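Local coordinates for protein 2-dehydropantoate 2-reductase (Porphyromonas gingivalis, PDB 2QYT) that probably catalyses the NADPH-dependent reduction of 2-dehydropantoate (ketopantoate) to (R)-pantoate, a step on the route to pantothenate, at residues I113-N118 / E124-Y129; T208-A213 / L231-E236; T285-V290 / P302-M307. All coordinates share one frame; numbering follows the deposited sequence.

Contact 1: residues I113-N118 / E124-Y129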
ATOM      1  N   ILE A 113       5.738   5.987  10.089  1.00 18.88           N
ATOM      2  CA  ILE A 113       5.208   6.166   8.780  1.00 19.98           C
ATOM      3  C   ILE A 113       5.005   4.790   8.196  1.00 20.71           C
ATOM      4  O   ILE A 113       5.911   3.933   8.278  1.00 21.54           O
ATOM      5  CB  ILE A 113       6.166   6.988   7.883  1.00 19.78           C
ATOM      6  CG1 ILE A 113       6.495   8.339   8.542  1.00 20.51           C
ATOM      7  CG2 ILE A 113       5.557   7.219   6.531  1.00 21.00           C
ATOM      8  CD1 ILE A 113       7.637   9.037   7.896  1.00 22.70           C
ATOM      9  N   LEU A 114       3.803   4.595   7.635  1.00 20.49           N
ATOM     10  CA  LEU A 114       3.377   3.382   6.943  1.00 21.24           C
ATOM     11  C   LEU A 114       3.079   3.660   5.462  1.00 20.63           C
ATOM     12  O   LEU A 114       2.013   4.163   5.141  1.00 18.87           O
ATOM     13  CB  LEU A 114       2.075   2.861   7.564  1.00 22.27           C
ATOM     14  CG  LEU A 114       2.105   1.571   8.381  1.00 23.45           C
ATOM     15  CD1 LEU A 114       0.717   1.094   8.809  1.00 17.55           C
ATOM     16  CD2 LEU A 114       2.798   0.540   7.508  1.00 24.72           C
ATOM     17  N   PRO A 115       4.000   3.286   4.560  1.00 21.12           N
ATOM     18  CA  PRO A 115       3.643   3.364   3.158  1.00 22.69           C
ATOM     19  C   PRO A 115       2.748   2.172   2.808  1.00 23.53           C
ATOM     20  O   PRO A 115       3.102   1.007   3.082  1.00 25.84           O
ATOM     21  CB  PRO A 115       5.011   3.259   2.426  1.00 21.87           C
ATOM     22  CG  PRO A 115       6.070   3.168   3.505  1.00 21.85           C
ATOM     23  CD  PRO A 115       5.361   2.734   4.746  1.00 21.21           C
ATOM     24  N   LEU A 116       1.585   2.441   2.236  1.00 24.44           N
ATOM     25  CA  LEU A 116       0.686   1.357   1.866  1.00 25.05           C
ATOM     26  C   LEU A 116       0.662   1.073   0.347  1.00 26.21           C
ATOM     27  O   LEU A 116      -0.121   0.247  -0.134  1.00 28.70           O
ATOM     28  CB  LEU A 116      -0.715   1.590   2.463  1.00 24.63           C
ATOM     29  CG  LEU A 116      -0.732   1.805   4.001  1.00 25.15           C
ATOM     30  CD1 LEU A 116      -2.089   2.293   4.469  1.00 23.28           C
ATOM     31  CD2 LEU A 116      -0.249   0.523   4.786  1.00 21.33           C
ATOM     32  N   LEU A 117       1.568   1.713  -0.375  1.00 26.36           N
ATOM     33  CA  LEU A 117       1.686   1.678  -1.841  1.00 26.86           C
ATOM     34  C   LEU A 117       2.282   0.353  -2.332  1.00 25.95           C
ATOM     35  O   LEU A 117       3.022  -0.316  -1.607  1.00 24.18           O
ATOM     36  CB  LEU A 117       2.635   2.811  -2.331  1.00 27.43           C
ATOM     37  CG  LEU A 117       2.611   4.249  -1.755  1.00 29.37           C
ATOM     38  CD1 LEU A 117       2.908   4.189  -0.272  1.00 28.62           C
ATOM     39  CD2 LEU A 117       3.611   5.207  -2.460  1.00 27.21           C
ATOM     40  N   ASN A 118       1.985   0.008  -3.588  1.00 26.11           N
ATOM     41  CA  ASN A 118       2.580  -1.161  -4.220  1.00 25.11           C
ATOM     42  C   ASN A 118       4.023  -0.881  -4.560  1.00 24.41           C
ATOM     43  O   ASN A 118       4.423   0.273  -4.712  1.00 24.95           O
ATOM     44  CB  ASN A 118       1.780  -1.552  -5.444  1.00 26.18           C
ATOM     45  CG  ASN A 118       0.513  -2.321  -5.084  1.00 27.87           C
ATOM     46  OD1 ASN A 118       0.537  -3.252  -4.250  1.00 30.86           O
ATOM     47  ND2 ASN A 118      -0.592  -1.960  -5.719  1.00 28.48           N
ATOM     48  N   GLU A 124      12.242   0.781   2.148  1.00 16.38           N
ATOM     49  CA  GLU A 124      13.662   0.993   2.020  1.00 18.48           C
ATOM     50  C   GLU A 124      13.977   2.379   1.452  1.00 18.25           C
ATOM     51  O   GLU A 124      14.877   3.073   1.948  1.00 17.84           O
ATOM     52  CB  GLU A 124      14.296  -0.086   1.144  1.00 18.02           C
ATOM     53  CG  GLU A 124      14.479  -1.434   1.845  1.00 23.67           C
ATOM     54  CD  GLU A 124      13.177  -2.226   1.978  1.00 28.67           C
ATOM     55  OE1 GLU A 124      13.144  -3.120   2.847  1.00 35.21           O
ATOM     56  OE2 GLU A 124      12.196  -1.967   1.230  1.00 28.89           O
ATOM     57  N   ARG A 125      13.257   2.731   0.390  1.00 18.73           N
ATOM     58  CA  ARG A 125      13.401   3.996  -0.296  1.00 20.22           C
ATOM     59  C   ARG A 125      13.170   5.154   0.691  1.00 19.85           C
ATOM     60  O   ARG A 125      14.050   6.007   0.882  1.00 18.09           O
ATOM     61  CB  ARG A 125      12.460   4.044  -1.508  1.00 19.65           C
ATOM     62  CG  ARG A 125      12.880   3.042  -2.645  1.00 22.48           C
ATOM     63  CD  ARG A 125      11.918   3.062  -3.861  1.00 25.23           C
ATOM     64  NE  ARG A 125      11.749   4.407  -4.447  1.00 36.95           N
ATOM     65  CZ  ARG A 125      12.744   5.160  -4.941  1.00 40.69           C
ATOM     66  NH1 ARG A 125      14.006   4.730  -4.890  1.00 41.85           N
ATOM     67  NH2 ARG A 125      12.487   6.364  -5.461  1.00 41.87           N
HETATM   68  N   MSE A 126      12.028   5.119   1.364  1.00 20.67           N
HETATM   69  CA  MSE A 126      11.656   6.128   2.335  1.00 23.71           C
HETATM   70  C   MSE A 126      12.588   6.189   3.552  1.00 22.62           C
HETATM   71  O   MSE A 126      12.703   7.232   4.191  1.00 22.31           O
HETATM   72  CB  MSE A 126      10.216   5.912   2.777  1.00 23.00           C
HETATM   73  CG  MSE A 126       9.245   6.171   1.683  1.00 26.04           C
HETATM   74 SE   MSE A 126       7.456   6.523   2.329  0.65 32.02          SE
HETATM   75  CE  MSE A 126       7.910   7.966   3.471  1.00 20.84           C
ATOM     76  N   ARG A 127      13.238   5.074   3.870  1.00 21.96           N
ATOM     77  CA  ARG A 127      14.253   5.062   4.919  1.00 22.22           C
ATOM     78  C   ARG A 127      15.590   5.705   4.540  1.00 22.32           C
ATOM     79  O   ARG A 127      16.536   5.686   5.347  1.00 22.08           O
ATOM     80  CB  ARG A 127      14.532   3.641   5.398  1.00 21.25           C
ATOM     81  CG  ARG A 127      13.478   3.121   6.289  1.00 23.07           C
ATOM     82  CD  ARG A 127      13.761   1.669   6.705  1.00 25.50           C
ATOM     83  NE  ARG A 127      12.548   1.057   7.220  1.00 27.18           N
ATOM     84  CZ  ARG A 127      12.434  -0.208   7.604  1.00 31.18           C
ATOM     85  NH1 ARG A 127      13.476  -1.026   7.550  1.00 32.50           N
ATOM     86  NH2 ARG A 127      11.274  -0.650   8.055  1.00 32.42           N
ATOM     87  N   THR A 128      15.694   6.231   3.318  1.00 21.25           N
ATOM     88  CA  THR A 128      16.943   6.839   2.872  1.00 20.05           C
ATOM     89  C   THR A 128      17.222   8.047   3.774  1.00 19.10           C
ATOM     90  O   THR A 128      18.306   8.171   4.316  1.00 17.03           O
ATOM     91  CB  THR A 128      16.889   7.221   1.374  1.00 19.22           C
ATOM     92  OG1 THR A 128      16.861   6.023   0.615  1.00 22.93           O
ATOM     93  CG2 THR A 128      18.084   7.977   0.951  1.00 17.48           C
ATOM     94  N   TYR A 129      16.224   8.892   3.968  1.00 19.30           N
ATOM     95  CA  TYR A 129      16.482  10.129   4.705  1.00 20.74           C
ATOM     96  C   TYR A 129      15.890  10.180   6.099  1.00 20.72           C
ATOM     97  O   TYR A 129      16.109  11.168   6.815  1.00 19.92           O
ATOM     98  CB  TYR A 129      16.008  11.351   3.925  1.00 21.96           C
ATOM     99  CG  TYR A 129      16.502  11.454   2.501  1.00 23.32           C
ATOM    100  CD1 TYR A 129      17.802  11.873   2.210  1.00 22.59           C
ATOM    101  CD2 TYR A 129      15.646  11.164   1.444  1.00 24.12           C
ATOM    102  CE1 TYR A 129      18.231  11.999   0.909  1.00 23.23           C
ATOM    103  CE2 TYR A 129      16.067  11.278   0.146  1.00 23.47           C
ATOM    104  CZ  TYR A 129      17.338  11.695  -0.125  1.00 24.18           C
ATOM    105  OH  TYR A 129      17.714  11.777  -1.461  1.00 26.75           O
TER
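I113 meets M126 because its chi1 of -56° sets the CG2 methyl anti to the backbone N, while CG1 lies beside that N and anti to the carbonyl carbon. M126, a selenomethionine, leaves its helix with CG anti to its own carbonyl carbon, and then folds at chi3 (56°). The bend lets two successive atoms serve two residues of the strand. The terminal methyl CE comes to 3.9 Å from I113 CG2, with the two side chains set at a slant to one another. One bond back, SE lies 3.8 Å from P115 CG and 4.1 Å from P115 CB, as the chain slides past the proline ring in the opposite direction. I113 and P115 are two apart in the strand, so both send their side chains to the face that M126 covers. All three residues are buried and the contact is wholly apolar. It packs the short helix 122-126 on strand 111-115, an outermost strand of the five-stranded parallel Rossmann-type sheet. F89 of the adjacent strand 86-89, M96 and V100 of helix 96-103, and V135 close around M126; L114, facing the other way, packs on F161 and F163 of strand 158-164.

Contact 2: residues T208-A213 / L231-E236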
ATOM      1  N   THR A 208       1.230 -10.401 -12.794  1.00 16.71           N
ATOM      2  CA  THR A 208      -0.105 -10.122 -13.347  1.00 16.45           C
ATOM      3  C   THR A 208      -0.124  -8.862 -14.208  1.00 16.73           C
ATOM      4  O   THR A 208      -0.631  -8.887 -15.334  1.00 16.59           O
ATOM      5  CB  THR A 208      -1.181 -10.008 -12.240  1.00 16.25           C
ATOM      6  OG1 THR A 208      -1.216 -11.219 -11.475  1.00 14.39           O
ATOM      7  CG2 THR A 208      -2.555  -9.741 -12.842  1.00 16.37           C
ATOM      8  N   ALA A 209       0.438  -7.775 -13.683  1.00 16.97           N
ATOM      9  CA  ALA A 209       0.532  -6.526 -14.440  1.00 17.30           C
ATOM     10  C   ALA A 209       1.349  -6.719 -15.713  1.00 17.46           C
ATOM     11  O   ALA A 209       0.865  -6.427 -16.803  1.00 17.63           O
ATOM     12  CB  ALA A 209       1.091  -5.386 -13.585  1.00 17.28           C
ATOM     13  N   THR A 210       2.566  -7.243 -15.604  1.00 17.63           N
ATOM     14  CA  THR A 210       3.381  -7.384 -16.818  1.00 17.59           C
ATOM     15  C   THR A 210       2.754  -8.327 -17.862  1.00 17.26           C
ATOM     16  O   THR A 210       2.685  -7.977 -19.032  1.00 17.42           O
ATOM     17  CB  THR A 210       4.927  -7.620 -16.577  1.00 17.64           C
ATOM     18  OG1 THR A 210       5.423  -8.646 -17.458  1.00 17.88           O
ATOM     19  CG2 THR A 210       5.242  -7.974 -15.151  1.00 16.99           C
ATOM     20  N   ALA A 211       2.268  -9.485 -17.416  1.00 16.93           N
ATOM     21  CA  ALA A 211       1.650 -10.491 -18.295  1.00 16.27           C
ATOM     22  C   ALA A 211       0.395 -10.012 -19.030  1.00 16.16           C
ATOM     23  O   ALA A 211       0.290 -10.212 -20.241  1.00 16.16           O
ATOM     24  CB  ALA A 211       1.374 -11.797 -17.535  1.00 15.85           C
ATOM     25  N   THR A 212      -0.553  -9.393 -18.308  1.00 16.22           N
ATOM     26  CA  THR A 212      -1.764  -8.830 -18.948  1.00 15.85           C
ATOM     27  C   THR A 212      -1.464  -7.587 -19.794  1.00 15.77           C
ATOM     28  O   THR A 212      -2.242  -7.244 -20.670  1.00 15.33           O
ATOM     29  CB  THR A 212      -2.945  -8.514 -17.957  1.00 15.74           C
ATOM     30  OG1 THR A 212      -2.667  -7.340 -17.185  1.00 15.26           O
ATOM     31  CG2 THR A 212      -3.261  -9.693 -17.057  1.00 15.51           C
ATOM     32  N   ALA A 213      -0.345  -6.918 -19.520  1.00 15.94           N
ATOM     33  CA  ALA A 213       0.045  -5.725 -20.272  1.00 16.46           C
ATOM     34  C   ALA A 213       0.778  -6.063 -21.572  1.00 16.95           C
ATOM     35  O   ALA A 213       0.590  -5.392 -22.592  1.00 16.92           O
ATOM     36  CB  ALA A 213       0.881  -4.785 -19.407  1.00 16.38           C
ATOM     37  N   LEU A 231       4.155 -19.077 -15.888  1.00  6.91           N
ATOM     38  CA  LEU A 231       5.063 -19.806 -15.002  1.00  6.89           C
ATOM     39  C   LEU A 231       6.523 -19.352 -15.097  1.00  6.47           C
ATOM     40  O   LEU A 231       7.233 -19.318 -14.089  1.00  6.81           O
ATOM     41  CB  LEU A 231       4.972 -21.299 -15.278  1.00  6.16           C
ATOM     42  CG  LEU A 231       5.867 -22.264 -14.506  1.00  6.92           C
ATOM     43  CD1 LEU A 231       5.562 -22.193 -13.019  1.00  6.97           C
ATOM     44  CD2 LEU A 231       5.662 -23.692 -15.036  1.00  7.15           C
ATOM     45  N   SER A 232       6.973 -19.039 -16.302  1.00  5.77           N
ATOM     46  CA  SER A 232       8.279 -18.431 -16.477  1.00  6.25           C
ATOM     47  C   SER A 232       8.432 -17.132 -15.677  1.00  6.39           C
ATOM     48  O   SER A 232       9.484 -16.897 -15.127  1.00  6.26           O
ATOM     49  CB  SER A 232       8.564 -18.166 -17.943  1.00  5.65           C
ATOM     50  OG  SER A 232       8.676 -19.405 -18.593  1.00  6.53           O
ATOM     51  N   LEU A 233       7.392 -16.306 -15.650  1.00  7.29           N
ATOM     52  CA  LEU A 233       7.381 -15.050 -14.887  1.00  9.24           C
ATOM     53  C   LEU A 233       7.407 -15.319 -13.367  1.00  9.93           C
ATOM     54  O   LEU A 233       8.131 -14.659 -12.606  1.00 10.64           O
ATOM     55  CB  LEU A 233       6.144 -14.213 -15.267  1.00  8.78           C
ATOM     56  CG  LEU A 233       6.237 -12.935 -16.112  1.00  9.85           C
ATOM     57  CD1 LEU A 233       7.336 -12.923 -17.177  1.00  6.35           C
ATOM     58  CD2 LEU A 233       4.906 -12.580 -16.718  1.00  8.91           C
ATOM     59  N   LEU A 234       6.617 -16.296 -12.944  1.00 10.34           N
ATOM     60  CA  LEU A 234       6.541 -16.690 -11.548  1.00 11.29           C
ATOM     61  C   LEU A 234       7.905 -17.170 -11.024  1.00 11.30           C
ATOM     62  O   LEU A 234       8.354 -16.752  -9.952  1.00 10.99           O
ATOM     63  CB  LEU A 234       5.458 -17.754 -11.379  1.00 11.15           C
ATOM     64  CG  LEU A 234       4.071 -17.454 -10.750  1.00 13.15           C
ATOM     65  CD1 LEU A 234       3.759 -15.997 -10.425  1.00 13.25           C
ATOM     66  CD2 LEU A 234       2.911 -18.099 -11.548  1.00 12.11           C
ATOM     67  N   GLU A 235       8.575 -18.002 -11.812  1.00 11.51           N
ATOM     68  CA  GLU A 235       9.880 -18.574 -11.458  1.00 11.87           C
ATOM     69  C   GLU A 235      10.968 -17.508 -11.437  1.00 11.89           C
ATOM     70  O   GLU A 235      11.870 -17.554 -10.592  1.00 11.39           O
ATOM     71  CB  GLU A 235      10.282 -19.688 -12.430  1.00 11.72           C
ATOM     72  CG  GLU A 235       9.536 -21.015 -12.254  1.00 12.10           C
ATOM     73  CD  GLU A 235      10.051 -22.110 -13.193  1.00 13.22           C
ATOM     74  OE1 GLU A 235       9.717 -23.301 -12.945  1.00 17.10           O
ATOM     75  OE2 GLU A 235      10.780 -21.800 -14.180  1.00 13.05           O
ATOM     76  N   GLU A 236      10.865 -16.555 -12.363  1.00 11.66           N
ATOM     77  CA  GLU A 236      11.833 -15.479 -12.497  1.00 11.65           C
ATOM     78  C   GLU A 236      11.814 -14.504 -11.299  1.00 12.63           C
ATOM     79  O   GLU A 236      12.857 -14.290 -10.658  1.00 12.04           O
ATOM     80  CB  GLU A 236      11.628 -14.740 -13.822  1.00 10.90           C
ATOM     81  CG  GLU A 236      12.386 -15.364 -14.974  1.00  9.81           C
ATOM     82  CD  GLU A 236      12.129 -14.687 -16.305  1.00  8.66           C
ATOM     83  OE1 GLU A 236      11.583 -13.557 -16.309  1.00  6.49           O
ATOM     84  OE2 GLU A 236      12.476 -15.294 -17.353  1.00  8.73           O
TER
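Within 208-213 and 231-236 the backbones come nearest at A211 and L233, their CA atoms 8.1 Å apart. Residues 208-213 belong to the long helix 194-215 and residues 231-236 to helix 227-244. Both segments are helical, and i to i+4 bonds such as T212 N to T208 O (3.0 Å) and E235 N to L231 O hold the turns, although A213 N bonds only weakly.

Between these backbones a single leucine does the bridging. L233 points its side chain at the other helix and touches it through one branch, CD2. That methyl packs 3.7 Å from A211 CB, all the side chain the alanine has to offer. The same CD2 lies 4.0 Å from T210 OG1, with the threonine and leucine side chains set aslant. L233 has chi1 at -108° and chi2 at 33°, and T210 has chi1 at 137°, all away from the staggered values; which leucine branch faces A211, and which threonine branch faces L233, should therefore be read with caution. A third helix joins in: M303 of helix 302-309 packs on L233, while Y304 and M307 of that helix touch T210. V207, one turn before A211, also packs on L233.

Chemically the contact is apolar, holding two helices of the C-terminal domain together by methyl packing. The exception is T210 OG1, which is buried here without a polar partner in the model; as built, its hydroxyl faces a leucine methyl, which would be unfavourable if the rotation is correct.

Contact 3: residues T285-V290 / P302-M307. With SO4 (sulfate ion), chain D.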
ATOM      1  N   THR A 285       6.777   0.059 -12.862  1.00 24.80           N
ATOM      2  CA  THR A 285       7.932  -0.569 -12.225  1.00 24.71           C
ATOM      3  C   THR A 285       7.435  -1.734 -11.337  1.00 24.10           C
ATOM      4  O   THR A 285       7.932  -2.030 -10.233  1.00 24.38           O
ATOM      5  CB  THR A 285       8.831   0.461 -11.522  1.00 24.66           C
ATOM      6  OG1 THR A 285       9.127   1.532 -12.439  1.00 26.14           O
ATOM      7  CG2 THR A 285      10.128  -0.168 -11.103  1.00 24.34           C
ATOM      8  N   LEU A 286       6.406  -2.372 -11.867  1.00 22.84           N
ATOM      9  CA  LEU A 286       6.060  -3.717 -11.503  1.00 22.06           C
ATOM     10  C   LEU A 286       6.854  -4.601 -12.471  1.00 20.83           C
ATOM     11  O   LEU A 286       6.870  -5.811 -12.348  1.00 21.55           O
ATOM     12  CB  LEU A 286       4.546  -3.899 -11.631  1.00 22.11           C
ATOM     13  CG  LEU A 286       3.804  -2.814 -10.828  1.00 22.63           C
ATOM     14  CD1 LEU A 286       2.445  -2.451 -11.420  1.00 22.55           C
ATOM     15  CD2 LEU A 286       3.688  -3.199  -9.354  1.00 23.82           C
ATOM     16  N   THR A 287       7.548  -3.955 -13.405  1.00 19.62           N
ATOM     17  CA  THR A 287       8.339  -4.607 -14.456  1.00 18.09           C
ATOM     18  C   THR A 287       9.801  -4.125 -14.425  1.00 17.01           C
ATOM     19  O   THR A 287      10.720  -4.936 -14.260  1.00 17.19           O
ATOM     20  CB  THR A 287       7.732  -4.328 -15.860  1.00 17.88           C
ATOM     21  OG1 THR A 287       6.303  -4.194 -15.753  1.00 17.51           O
ATOM     22  CG2 THR A 287       8.072  -5.438 -16.827  1.00 18.03           C
ATOM     23  N   GLY A 288      10.004  -2.811 -14.572  1.00 15.32           N
ATOM     24  CA  GLY A 288      11.342  -2.232 -14.631  1.00 13.04           C
ATOM     25  C   GLY A 288      12.216  -2.594 -13.448  1.00 11.74           C
ATOM     26  O   GLY A 288      13.398  -2.907 -13.614  1.00 11.22           O
ATOM     27  N   TYR A 289      11.617  -2.570 -12.258  1.00 10.90           N
ATOM     28  CA  TYR A 289      12.316  -2.868 -11.011  1.00 10.02           C
ATOM     29  C   TYR A 289      12.995  -4.226 -11.081  1.00  9.18           C
ATOM     30  O   TYR A 289      14.213  -4.329 -10.830  1.00  8.19           O
ATOM     31  CB  TYR A 289      11.352  -2.837  -9.814  1.00 10.18           C
ATOM     32  CG  TYR A 289      11.994  -3.354  -8.550  1.00 10.36           C
ATOM     33  CD1 TYR A 289      12.880  -2.553  -7.812  1.00  9.27           C
ATOM     34  CD2 TYR A 289      11.765  -4.659  -8.118  1.00 10.38           C
ATOM     35  CE1 TYR A 289      13.501  -3.039  -6.660  1.00  9.76           C
ATOM     36  CE2 TYR A 289      12.383  -5.158  -6.972  1.00 11.11           C
ATOM     37  CZ  TYR A 289      13.244  -4.343  -6.242  1.00 10.80           C
ATOM     38  OH  TYR A 289      13.840  -4.847  -5.103  1.00 11.28           O
ATOM     39  N   VAL A 290      12.174  -5.239 -11.425  1.00  8.50           N
ATOM     40  CA  VAL A 290      12.552  -6.646 -11.579  1.00  8.11           C
ATOM     41  C   VAL A 290      13.758  -6.835 -12.513  1.00  7.97           C
ATOM     42  O   VAL A 290      14.781  -7.406 -12.104  1.00  8.78           O
ATOM     43  CB  VAL A 290      11.331  -7.515 -12.071  1.00  8.46           C
ATOM     44  CG1 VAL A 290      11.610  -8.996 -11.876  1.00  8.28           C
ATOM     45  CG2 VAL A 290      10.065  -7.141 -11.328  1.00  8.62           C
ATOM     46  N   PRO A 302      15.043 -13.915 -18.716  1.00 13.21           N
ATOM     47  CA  PRO A 302      14.702 -13.682 -20.121  1.00 13.25           C
ATOM     48  C   PRO A 302      13.254 -13.252 -20.391  1.00 13.18           C
ATOM     49  O   PRO A 302      13.041 -12.350 -21.194  1.00 12.98           O
ATOM     50  CB  PRO A 302      15.023 -15.025 -20.798  1.00 13.17           C
ATOM     51  CG  PRO A 302      15.043 -16.027 -19.703  1.00 13.32           C
ATOM     52  CD  PRO A 302      15.502 -15.299 -18.481  1.00 13.27           C
HETATM   53  N   MSE A 303      12.283 -13.883 -19.736  1.00 13.71           N
HETATM   54  CA  MSE A 303      10.863 -13.566 -19.952  1.00 14.87           C
HETATM   55  C   MSE A 303      10.490 -12.139 -19.540  1.00 15.23           C
HETATM   56  O   MSE A 303       9.810 -11.430 -20.292  1.00 15.33           O
HETATM   57  CB  MSE A 303       9.964 -14.558 -19.209  1.00 15.29           C
HETATM   58  CG  MSE A 303       8.491 -14.587 -19.678  1.00 17.97           C
HETATM   59 SE   MSE A 303       8.218 -15.143 -21.565  0.75 24.25          SE
HETATM   60  CE  MSE A 303       9.193 -16.840 -21.596  1.00 22.23           C
ATOM     61  N   TYR A 304      10.916 -11.734 -18.340  1.00 15.15           N
ATOM     62  CA  TYR A 304      10.749 -10.354 -17.897  1.00 15.74           C
ATOM     63  C   TYR A 304      11.427  -9.370 -18.847  1.00 16.70           C
ATOM     64  O   TYR A 304      10.849  -8.338 -19.174  1.00 16.85           O
ATOM     65  CB  TYR A 304      11.284 -10.174 -16.482  1.00 14.99           C
ATOM     66  CG  TYR A 304      10.222 -10.228 -15.422  1.00 14.61           C
ATOM     67  CD1 TYR A 304       9.928 -11.419 -14.762  1.00 12.76           C
ATOM     68  CD2 TYR A 304       9.509  -9.078 -15.065  1.00 15.00           C
ATOM     69  CE1 TYR A 304       8.944 -11.477 -13.783  1.00 13.50           C
ATOM     70  CE2 TYR A 304       8.517  -9.120 -14.074  1.00 15.51           C
ATOM     71  CZ  TYR A 304       8.246 -10.319 -13.440  1.00 14.54           C
ATOM     72  OH  TYR A 304       7.285 -10.359 -12.466  1.00 14.18           O
ATOM     73  N   LYS A 305      12.639  -9.697 -19.300  1.00 17.84           N
ATOM     74  CA  LYS A 305      13.403  -8.812 -20.192  1.00 19.21           C
ATOM     75  C   LYS A 305      12.765  -8.675 -21.574  1.00 20.30           C
ATOM     76  O   LYS A 305      12.711  -7.580 -22.120  1.00 20.29           O
ATOM     77  CB  LYS A 305      14.860  -9.259 -20.304  1.00 19.15           C
ATOM     78  CG  LYS A 305      15.653  -9.135 -19.010  1.00 19.24           C
ATOM     79  CD  LYS A 305      17.150  -9.051 -19.276  1.00 21.42           C
ATOM     80  CE  LYS A 305      17.818 -10.419 -19.388  1.00 21.88           C
ATOM     81  NZ  LYS A 305      17.578 -11.104 -20.692  1.00 22.67           N
ATOM     82  N   ARG A 306      12.281  -9.786 -22.127  1.00 22.13           N
ATOM     83  CA  ARG A 306      11.516  -9.780 -23.378  1.00 23.76           C
ATOM     84  C   ARG A 306      10.271  -8.907 -23.201  1.00 24.68           C
ATOM     85  O   ARG A 306       9.969  -8.074 -24.048  1.00 24.92           O
ATOM     86  CB  ARG A 306      11.112 -11.213 -23.782  1.00 23.79           C
ATOM     87  CG  ARG A 306      10.686 -11.380 -25.245  1.00 24.81           C
ATOM     88  CD  ARG A 306       9.338 -12.123 -25.407  1.00 27.19           C
ATOM     89  NE  ARG A 306       9.422 -13.591 -25.331  1.00 28.63           N
ATOM     90  CZ  ARG A 306       8.403 -14.433 -25.560  1.00 28.80           C
ATOM     91  NH1 ARG A 306       7.196 -13.979 -25.890  1.00 28.55           N
ATOM     92  NH2 ARG A 306       8.589 -15.746 -25.457  1.00 28.16           N
HETATM   93  N   MSE A 307       9.582  -9.091 -22.077  1.00 25.97           N
HETATM   94  CA  MSE A 307       8.318  -8.402 -21.772  1.00 27.42           C
HETATM   95  C   MSE A 307       8.486  -6.885 -21.540  1.00 27.71           C
HETATM   96  O   MSE A 307       7.733  -6.075 -22.094  1.00 27.74           O
HETATM   97  CB  MSE A 307       7.648  -9.076 -20.557  1.00 27.34           C
HETATM   98  CG  MSE A 307       6.161  -9.421 -20.716  1.00 28.28           C
HETATM   99 SE   MSE A 307       5.742 -11.319 -20.368  0.80 28.67          SE
HETATM  100  CE  MSE A 307       3.844 -11.373 -20.712  1.00 27.73           C
TER
HETATM  101  S   SO4 D 317      11.229   1.841 -15.859  0.85 52.31           S
HETATM  102  O1  SO4 D 317      11.393   0.397 -15.713  0.85 52.37           O
HETATM  103  O2  SO4 D 317      10.349   2.159 -16.992  0.85 52.01           O
HETATM  104  O3  SO4 D 317      10.651   2.384 -14.614  0.85 51.96           O
HETATM  105  O4  SO4 D 317      12.551   2.400 -16.133  0.85 51.80           O
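V290 and Y304 carry a helix-to-helix contact in the all-helical C-terminal domain, which belongs to the same clan as the C-terminal domain of 6-phosphogluconate dehydrogenase. The two side chains cross at about a right angle, and V290 CG1 stands 3.7 Å from the centroid of the Y304 ring, only 8° off the ring normal: a CH-pi contact squarely over the face. That placement follows from a chi1 of -165°, which turns CG1 anti to the backbone N; the other methyl, CG2, reaches Y304 CE2 at 3.7 Å. At the ring edge, near its plane, the carbonyl of L286 brings its O to 4.1 Å from Y304 CE2. T287 CG2 approaches the ring obliquely and less closely.

Farther out, S206 of helix 194-215 ties these pieces together, since its OG hydrogen-bonds both with Y304 OH and with L286 O. L240 packs on V290, while V207 and L233 pack on Y304, so helices 194-215 and 227-244 both pack against the pair. On the loop just before helix 288-296, a sulfate, probably from the crystallisation liquor, is held by T285, whose OG1 donates a 2.8 Å hydrogen bond to sulfate O3.

Contacts 2 and 3 are parts of one helical core: their centres lie 9 Å apart, and E236 joins them, its OE2 2.8 Å from M303 N and its OE1 2.8 Å from Y304 N, probable hydrogen bonds at the start of helix 302-309. Contact 1 belongs to the Rossmann-type domain, its centre 25 Å from that of contact 2 and 22 Å from that of contact 3. Even so, the nearest atoms of contacts 1 and 3 are about 5 Å apart, and N118 hydrogen-bonds K201 of helix 194-215, the helix that also supplies contact 2. In relatives the substrate and cofactor meet in the cleft between such domains.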